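Local coordinates for protein Ton_1535 (Thermococcus onnurineus, PDB 3ZPJ) that is of unknown function but folds as a right-handed alpha-solenoid of stacked helices that contains a left-handed helical turn, at residues D102-I107 and G114-T119; E135-A140 and L159-L164. All blocks are in the same frame, centred on the assembly; numbering follows the deposited sequence.

Contact 1 (D102-I107 and G114-T119); sequences DEANEI and GMVLST
Ala-104, in the last turn of helix 90-104, faces helix 110-126 and meets two side chains there. Its CB lies 3.5 Å from CD2 of Leu-117, the closest approach of the contact, and 4.2 Å from CG1 of Val-116. Leu-117 is not aimed straight at Ala-104; the leucine's CG stands beside its own backbone N (chi1 -66°), and the CD2 branch does the touching. With only a methyl on the first helix, the backbones come near, CA of Ala-104 and CA of Val-116 being 6.6 Å apart. The chain then leaves the helix through a type I beta turn from Ala-104 to Ile-107, closed by the backbone bond from Ile-107 N to Ala-104 O (3.0 Å). Within that turn Asn-105 OD1 is hydrogen-bonded to NZ of Lys-113, in the first turn of helix 110-126. The turn also brings Ile-107 back against the partner helix. Its chain is extended at chi2 (-176°), which carries CD1 onto Val-116, 3.6 Å from CG2 and 3.8 Å from CB, while the two side chains slant across one another. Val-116 is therefore shared: CG1 is near both the alanine methyl and CD1 of Ile-107, and CG2, of the two residues, meets only Ile-107. No hydrogen bond crosses between the segments; this is apolar packing between two helices that follow each other in the chain, the kind of join from which an alpha-solenoid is built. Ala-71 and Ala-74 of helix 70-86 touch Val-116, and Leu-117 also touches Ala-140 and Thr-143 of helix 130-146.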
ATOM      1  N   ASP A 102      -0.594 -20.055 -17.969  1.00 47.08           N
ATOM      2  CA  ASP A 102      -0.475 -20.915 -19.153  1.00 49.81           C
ATOM      3  C   ASP A 102      -1.055 -20.263 -20.393  1.00 48.38           C
ATOM      4  O   ASP A 102      -0.459 -20.329 -21.469  1.00 57.88           O
ATOM      5  CB  ASP A 102      -1.165 -22.253 -18.944  1.00 40.84           C
ATOM      6  CG  ASP A 102      -0.488 -23.092 -17.903  1.00 52.31           C
ATOM      7  OD1 ASP A 102       0.748 -22.977 -17.759  1.00 57.36           O
ATOM      8  OD2 ASP A 102      -1.206 -23.859 -17.224  1.00 58.68           O
ATOM      9  N   GLU A 103      -2.219 -19.644 -20.231  1.00 42.41           N
ATOM     10  CA  GLU A 103      -2.883 -18.930 -21.316  1.00 47.69           C
ATOM     11  C   GLU A 103      -2.086 -17.717 -21.792  1.00 51.32           C
ATOM     12  O   GLU A 103      -1.963 -17.484 -22.995  1.00 55.93           O
ATOM     13  CB  GLU A 103      -4.288 -18.517 -20.898  1.00 43.43           C
ATOM     14  CG  GLU A 103      -5.198 -19.716 -20.650  1.00 52.78           C
ATOM     15  CD  GLU A 103      -5.459 -20.512 -21.911  1.00 59.66           C
ATOM     16  OE1 GLU A 103      -5.518 -19.885 -22.993  1.00 66.89           O
ATOM     17  OE2 GLU A 103      -5.594 -21.756 -21.824  1.00 54.05           O
ATOM     18  N   ALA A 104      -1.539 -16.955 -20.848  1.00 54.42           N
ATOM     19  CA  ALA A 104      -0.630 -15.859 -21.177  1.00 48.47           C
ATOM     20  C   ALA A 104       0.514 -16.324 -22.088  1.00 48.68           C
ATOM     21  O   ALA A 104       0.825 -15.679 -23.085  1.00 48.41           O
ATOM     22  CB  ALA A 104      -0.073 -15.250 -19.916  1.00 44.91           C
ATOM     23  N   ASN A 105       1.129 -17.452 -21.751  1.00 46.45           N
ATOM     24  CA  ASN A 105       2.250 -17.967 -22.528  1.00 52.74           C
ATOM     25  C   ASN A 105       1.848 -18.471 -23.905  1.00 63.28           C
ATOM     26  O   ASN A 105       2.682 -18.997 -24.634  1.00 80.53           O
ATOM     27  CB  ASN A 105       2.981 -19.081 -21.769  1.00 54.72           C
ATOM     28  CG  ASN A 105       3.883 -18.546 -20.669  1.00 59.95           C
ATOM     29  OD1 ASN A 105       4.367 -17.423 -20.746  1.00 65.74           O
ATOM     30  ND2 ASN A 105       4.120 -19.357 -19.643  1.00 56.53           N
ATOM     31  N   GLU A 106       0.575 -18.324 -24.259  1.00 60.91           N
ATOM     32  CA  GLU A 106       0.098 -18.761 -25.569  1.00 70.19           C
ATOM     33  C   GLU A 106      -0.023 -17.558 -26.500  1.00 62.86           C
ATOM     34  O   GLU A 106      -0.140 -17.704 -27.717  1.00 54.20           O
ATOM     35  CB  GLU A 106      -1.240 -19.495 -25.440  1.00 69.85           C
ATOM     36  CG  GLU A 106      -1.318 -20.787 -26.226  1.00 82.30           C
ATOM     37  CD  GLU A 106      -0.151 -21.727 -25.956  1.00 89.37           C
ATOM     38  OE1 GLU A 106       0.370 -21.732 -24.819  1.00 93.48           O
ATOM     39  OE2 GLU A 106       0.247 -22.462 -26.888  1.00 87.41           O
ATOM     40  N   ILE A 107       0.020 -16.372 -25.901  1.00 40.99           N
ATOM     41  CA  ILE A 107      -0.044 -15.107 -26.619  1.00 46.99           C
ATOM     42  C   ILE A 107       1.191 -14.831 -27.466  1.00 56.60           C
ATOM     43  O   ILE A 107       2.332 -15.025 -27.014  1.00 48.41           O
ATOM     44  CB  ILE A 107      -0.210 -13.957 -25.642  1.00 37.52           C
ATOM     45  CG1 ILE A 107      -1.412 -14.225 -24.728  1.00 34.39           C
ATOM     46  CG2 ILE A 107      -0.372 -12.653 -26.392  1.00 37.99           C
ATOM     47  CD1 ILE A 107      -1.718 -13.059 -23.767  1.00 45.21           C
ATOM     48  N   GLY A 114       2.705  -9.008 -22.324  1.00 39.79           N
ATOM     49  CA  GLY A 114       3.135  -8.189 -21.207  1.00 37.29           C
ATOM     50  C   GLY A 114       1.951  -7.570 -20.504  1.00 35.26           C
ATOM     51  O   GLY A 114       1.906  -7.511 -19.278  1.00 42.43           O
ATOM     52  N   MET A 115       0.989  -7.110 -21.296  1.00 38.70           N
ATOM     53  CA  MET A 115      -0.196  -6.431 -20.783  1.00 48.89           C
ATOM     54  C   MET A 115      -1.039  -7.373 -19.944  1.00 44.40           C
ATOM     55  O   MET A 115      -1.475  -7.039 -18.833  1.00 34.94           O
ATOM     56  CB  MET A 115      -1.030  -5.911 -21.953  1.00 60.61           C
ATOM     57  CG  MET A 115      -0.357  -4.813 -22.754  1.00 69.63           C
ATOM     58  SD  MET A 115      -0.369  -3.249 -21.878  1.00 61.51           S
ATOM     59  CE  MET A 115      -1.002  -2.238 -23.206  1.00 39.90           C
ATOM     60  N   VAL A 116      -1.278  -8.553 -20.501  1.00 39.56           N
ATOM     61  CA  VAL A 116      -2.028  -9.583 -19.813  1.00 38.54           C
ATOM     62  C   VAL A 116      -1.303  -9.982 -18.536  1.00 37.53           C
ATOM     63  O   VAL A 116      -1.931 -10.099 -17.492  1.00 44.67           O
ATOM     64  CB  VAL A 116      -2.233 -10.810 -20.719  1.00 47.51           C
ATOM     65  CG1 VAL A 116      -2.685 -12.011 -19.912  1.00 44.47           C
ATOM     66  CG2 VAL A 116      -3.227 -10.487 -21.827  1.00 42.40           C
ATOM     67  N   LEU A 117       0.017 -10.150 -18.592  1.00 29.42           N
ATOM     68  CA  LEU A 117       0.741 -10.534 -17.368  1.00 35.13           C
ATOM     69  C   LEU A 117       0.584  -9.534 -16.216  1.00 33.34           C
ATOM     70  O   LEU A 117       0.452  -9.929 -15.047  1.00 40.39           O
ATOM     71  CB  LEU A 117       2.216 -10.778 -17.637  1.00 35.25           C
ATOM     72  CG  LEU A 117       2.424 -11.987 -18.529  1.00 41.88           C
ATOM     73  CD1 LEU A 117       3.897 -12.146 -18.833  1.00 41.11           C
ATOM     74  CD2 LEU A 117       1.886 -13.205 -17.816  1.00 38.46           C
ATOM     75  N   SER A 118       0.574  -8.248 -16.539  1.00 28.81           N
ATOM     76  CA  SER A 118       0.534  -7.240 -15.480  1.00 37.75           C
ATOM     77  C   SER A 118      -0.847  -7.181 -14.836  1.00 26.63           C
ATOM     78  O   SER A 118      -0.969  -6.781 -13.681  1.00 46.82           O
ATOM     79  CB  SER A 118       0.970  -5.864 -16.004  1.00 40.41           C
ATOM     80  OG  SER A 118       0.393  -5.599 -17.266  1.00 49.65           O
ATOM     81  N   THR A 119      -1.874  -7.572 -15.593  1.00 29.52           N
ATOM     82  CA  THR A 119      -3.250  -7.668 -15.103  1.00 32.39           C
ATOM     83  C   THR A 119      -3.318  -8.817 -14.111  1.00 32.25           C
ATOM     84  O   THR A 119      -3.889  -8.708 -13.023  1.00 32.30           O
ATOM     85  CB  THR A 119      -4.258  -7.955 -16.267  1.00 43.47           C
ATOM     86  OG1 THR A 119      -4.387  -6.799 -17.095  1.00 38.75           O
ATOM     87  CG2 THR A 119      -5.644  -8.318 -15.731  1.00 37.38           C
TER

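Contact 2 (E135-A140 and L159-L164)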
ATOM      1  N   GLU A 135       6.898 -10.785  -8.895  1.00 26.23           N
ATOM      2  CA  GLU A 135       7.620 -11.660  -9.788  1.00 32.00           C
ATOM      3  C   GLU A 135       6.988 -11.584 -11.179  1.00 37.50           C
ATOM      4  O   GLU A 135       7.675 -11.483 -12.182  1.00 45.16           O
ATOM      5  CB  GLU A 135       7.596 -13.089  -9.252  1.00 36.84           C
ATOM      6  CG  GLU A 135       8.450 -14.072 -10.043  1.00 47.94           C
ATOM      7  CD  GLU A 135       8.268 -15.522  -9.585  1.00 62.78           C
ATOM      8  OE1 GLU A 135       7.355 -15.795  -8.769  1.00 57.71           O
ATOM      9  OE2 GLU A 135       9.047 -16.391 -10.041  1.00 75.89           O
ATOM     10  N   ILE A 136       5.663 -11.578 -11.217  1.00 37.14           N
ATOM     11  CA  ILE A 136       4.946 -11.562 -12.465  1.00 32.36           C
ATOM     12  C   ILE A 136       5.004 -10.186 -13.124  1.00 34.72           C
ATOM     13  O   ILE A 136       5.160 -10.082 -14.350  1.00 34.76           O
ATOM     14  CB  ILE A 136       3.496 -12.018 -12.258  1.00 33.79           C
ATOM     15  CG1 ILE A 136       3.479 -13.461 -11.749  1.00 33.71           C
ATOM     16  CG2 ILE A 136       2.681 -11.865 -13.543  1.00 26.73           C
ATOM     17  CD1 ILE A 136       4.294 -14.423 -12.595  1.00 33.39           C
ATOM     18  N   PHE A 137       4.908  -9.132 -12.316  1.00 27.79           N
ATOM     19  CA  PHE A 137       5.060  -7.783 -12.851  1.00 34.92           C
ATOM     20  C   PHE A 137       6.410  -7.669 -13.551  1.00 33.22           C
ATOM     21  O   PHE A 137       6.518  -7.057 -14.606  1.00 32.32           O
ATOM     22  CB  PHE A 137       4.960  -6.717 -11.750  1.00 27.36           C
ATOM     23  CG  PHE A 137       3.565  -6.197 -11.513  1.00 31.42           C
ATOM     24  CD1 PHE A 137       2.856  -5.572 -12.534  1.00 29.17           C
ATOM     25  CD2 PHE A 137       2.979  -6.288 -10.252  1.00 28.65           C
ATOM     26  CE1 PHE A 137       1.577  -5.058 -12.319  1.00 30.63           C
ATOM     27  CE2 PHE A 137       1.692  -5.783 -10.022  1.00 28.78           C
ATOM     28  CZ  PHE A 137       0.985  -5.162 -11.059  1.00 26.17           C
ATOM     29  N   ASN A 138       7.437  -8.266 -12.952  1.00 32.63           N
ATOM     30  CA  ASN A 138       8.780  -8.188 -13.495  1.00 30.78           C
ATOM     31  C   ASN A 138       8.935  -8.972 -14.782  1.00 37.52           C
ATOM     32  O   ASN A 138       9.624  -8.530 -15.695  1.00 37.75           O
ATOM     33  CB  ASN A 138       9.809  -8.646 -12.465  1.00 37.01           C
ATOM     34  CG  ASN A 138      10.236  -7.518 -11.552  1.00 36.95           C
ATOM     35  OD1 ASN A 138       9.773  -7.411 -10.420  1.00 43.39           O
ATOM     36  ND2 ASN A 138      11.085  -6.648 -12.055  1.00 33.50           N
ATOM     37  N   ILE A 139       8.306 -10.142 -14.841  1.00 40.91           N
ATOM     38  CA  ILE A 139       8.253 -10.913 -16.076  1.00 44.32           C
ATOM     39  C   ILE A 139       7.483 -10.101 -17.126  1.00 46.15           C
ATOM     40  O   ILE A 139       7.902 -10.018 -18.288  1.00 35.57           O
ATOM     41  CB  ILE A 139       7.546 -12.272 -15.895  1.00 49.77           C
ATOM     42  CG1 ILE A 139       8.130 -13.051 -14.717  1.00 53.92           C
ATOM     43  CG2 ILE A 139       7.638 -13.102 -17.174  1.00 45.48           C
ATOM     44  CD1 ILE A 139       9.620 -13.067 -14.670  1.00 57.06           C
ATOM     45  N   ALA A 140       6.371  -9.488 -16.711  1.00 30.96           N
ATOM     46  CA  ALA A 140       5.582  -8.707 -17.658  1.00 35.54           C
ATOM     47  C   ALA A 140       6.484  -7.641 -18.248  1.00 36.78           C
ATOM     48  O   ALA A 140       6.586  -7.516 -19.464  1.00 37.94           O
ATOM     49  CB  ALA A 140       4.369  -8.079 -16.998  1.00 29.02           C
ATOM     50  N   LEU A 159       4.071   1.900 -19.518  1.00 36.06           N
ATOM     51  CA  LEU A 159       3.360   2.868 -18.668  1.00 35.18           C
ATOM     52  C   LEU A 159       2.133   2.214 -18.055  1.00 41.80           C
ATOM     53  O   LEU A 159       1.742   2.517 -16.915  1.00 30.78           O
ATOM     54  CB  LEU A 159       2.967   4.131 -19.455  1.00 30.90           C
ATOM     55  CG  LEU A 159       4.138   5.039 -19.838  1.00 31.30           C
ATOM     56  CD1 LEU A 159       3.723   6.154 -20.766  1.00 33.10           C
ATOM     57  CD2 LEU A 159       4.778   5.608 -18.573  1.00 33.28           C
ATOM     58  N   ARG A 160       1.522   1.293 -18.798  1.00 31.49           N
ATOM     59  CA  ARG A 160       0.375   0.584 -18.246  1.00 27.01           C
ATOM     60  C   ARG A 160       0.786  -0.342 -17.071  1.00 31.22           C
ATOM     61  O   ARG A 160       0.043  -0.529 -16.122  1.00 28.88           O
ATOM     62  CB  ARG A 160      -0.369  -0.165 -19.340  1.00 37.68           C
ATOM     63  CG  ARG A 160      -1.553  -0.973 -18.846  1.00 38.68           C
ATOM     64  CD  ARG A 160      -2.712  -0.083 -18.460  1.00 43.66           C
ATOM     65  NE  ARG A 160      -3.890  -0.879 -18.110  1.00 42.15           N
ATOM     66  CZ  ARG A 160      -4.918  -0.428 -17.399  1.00 35.63           C
ATOM     67  NH1 ARG A 160      -4.921   0.818 -16.957  1.00 33.63           N
ATOM     68  NH2 ARG A 160      -5.941  -1.225 -17.135  1.00 35.21           N
ATOM     69  N   ILE A 161       1.979  -0.912 -17.137  1.00 30.05           N
ATOM     70  CA  ILE A 161       2.499  -1.690 -16.017  1.00 23.85           C
ATOM     71  C   ILE A 161       2.677  -0.756 -14.819  1.00 31.93           C
ATOM     72  O   ILE A 161       2.286  -1.093 -13.713  1.00 30.36           O
ATOM     73  CB  ILE A 161       3.832  -2.302 -16.381  1.00 28.37           C
ATOM     74  CG1 ILE A 161       3.632  -3.258 -17.565  1.00 30.15           C
ATOM     75  CG2 ILE A 161       4.431  -3.050 -15.198  1.00 28.88           C
ATOM     76  CD1 ILE A 161       4.865  -4.099 -17.843  1.00 35.55           C
ATOM     77  N   GLY A 162       3.251   0.422 -15.066  1.00 24.70           N
ATOM     78  CA  GLY A 162       3.337   1.470 -14.069  1.00 32.19           C
ATOM     79  C   GLY A 162       2.015   1.727 -13.380  1.00 38.36           C
ATOM     80  O   GLY A 162       1.962   1.684 -12.152  1.00 35.46           O
ATOM     81  N   ASP A 163       0.956   1.976 -14.157  1.00 36.39           N
ATOM     82  CA  ASP A 163      -0.346   2.257 -13.575  1.00 27.54           C
ATOM     83  C   ASP A 163      -0.783   1.103 -12.693  1.00 31.71           C
ATOM     84  O   ASP A 163      -1.285   1.316 -11.590  1.00 31.58           O
ATOM     85  CB  ASP A 163      -1.414   2.496 -14.643  1.00 40.94           C
ATOM     86  CG  ASP A 163      -1.217   3.797 -15.412  1.00 44.73           C
ATOM     87  OD1 ASP A 163      -0.447   4.650 -14.956  1.00 38.99           O
ATOM     88  OD2 ASP A 163      -1.844   3.965 -16.481  1.00 52.51           O
ATOM     89  N   LEU A 164      -0.586  -0.125 -13.168  1.00 28.81           N
ATOM     90  CA  LEU A 164      -1.026  -1.277 -12.388  1.00 33.86           C
ATOM     91  C   LEU A 164      -0.163  -1.534 -11.138  1.00 30.59           C
ATOM     92  O   LEU A 164      -0.679  -1.947 -10.088  1.00 31.08           O
ATOM     93  CB  LEU A 164      -1.145  -2.531 -13.266  1.00 35.83           C
ATOM     94  CG  LEU A 164      -2.162  -2.402 -14.413  1.00 39.50           C
ATOM     95  CD1 LEU A 164      -2.093  -3.541 -15.413  1.00 31.13           C
ATOM     96  CD2 LEU A 164      -3.534  -2.319 -13.877  1.00 36.32           C
TER
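Phe-137 of helix 130-146 makes the largest share of this contact, reaching Ile-161 and Leu-164, one turn apart on helix 151-170. The apolar contacts come first. CD1 of the ring is 4.0 Å from CG2 of Ile-161, which approaches the ring obliquely, and the two side chains run past each other in opposite senses. Further round the ring, CE1 lies 3.8 Å from CB of Leu-164, the phenyl and the leucine side chain crossing at roughly a right angle. Chi1 of Phe-137 is -91°, off the usual staggered value, and although its CB does not aim at the partner helix the ring end comes near it. One turn on, Ala-140 meets the other branch of Ile-161: CD1, at the end of an extended chain (chi2 -170°), sits 4.1 Å from CB of Ala-140. Ile-161 thus straddles the turn between Phe-137 and Ala-140, giving CG2 to one and CD1 to the other.

The two segments run antiparallel at 167°, their axes 10.9 Å apart, as consecutive helices of an alpha-solenoid do, and the phenyl ring and branched side chains fill that fairly wide spacing.

Contacts with main-chain atoms make a second group. CZ of Phe-137 rests 3.7 Å from the carbonyl O of Leu-164, again oblique to the ring. Ile-161 CD1 is 3.9 Å from Ala-140 C. No hydrogen bond joins the segments. Asp-163, which takes no part in this contact, forms a salt bridge with Arg-196. Phe-180 of helix 174-190 and Ala-121 of helix 110-126 also touch Phe-137.

Both contacts are buried and apolar, and no hydrogen bond crosses either pair of segments. They follow one another along the solenoid, their centres 11 Å apart, and helix 110-126 ties them together by packing on helix 130-146: CB of Leu-117 is 3.5 Å from CB of Ala-140, so each of these residues serves its own contact and the junction. They differ in how the helices meet. Contact 1 lies at a helix end, where a beta turn supplies one of the touching residues and all four touching side chains are aliphatic; contact 2 lies between two continuing helices and adds an aromatic ring. Contact 2 is also nearer the chain's centre, about 16 Å against 24 Å, centre to centre.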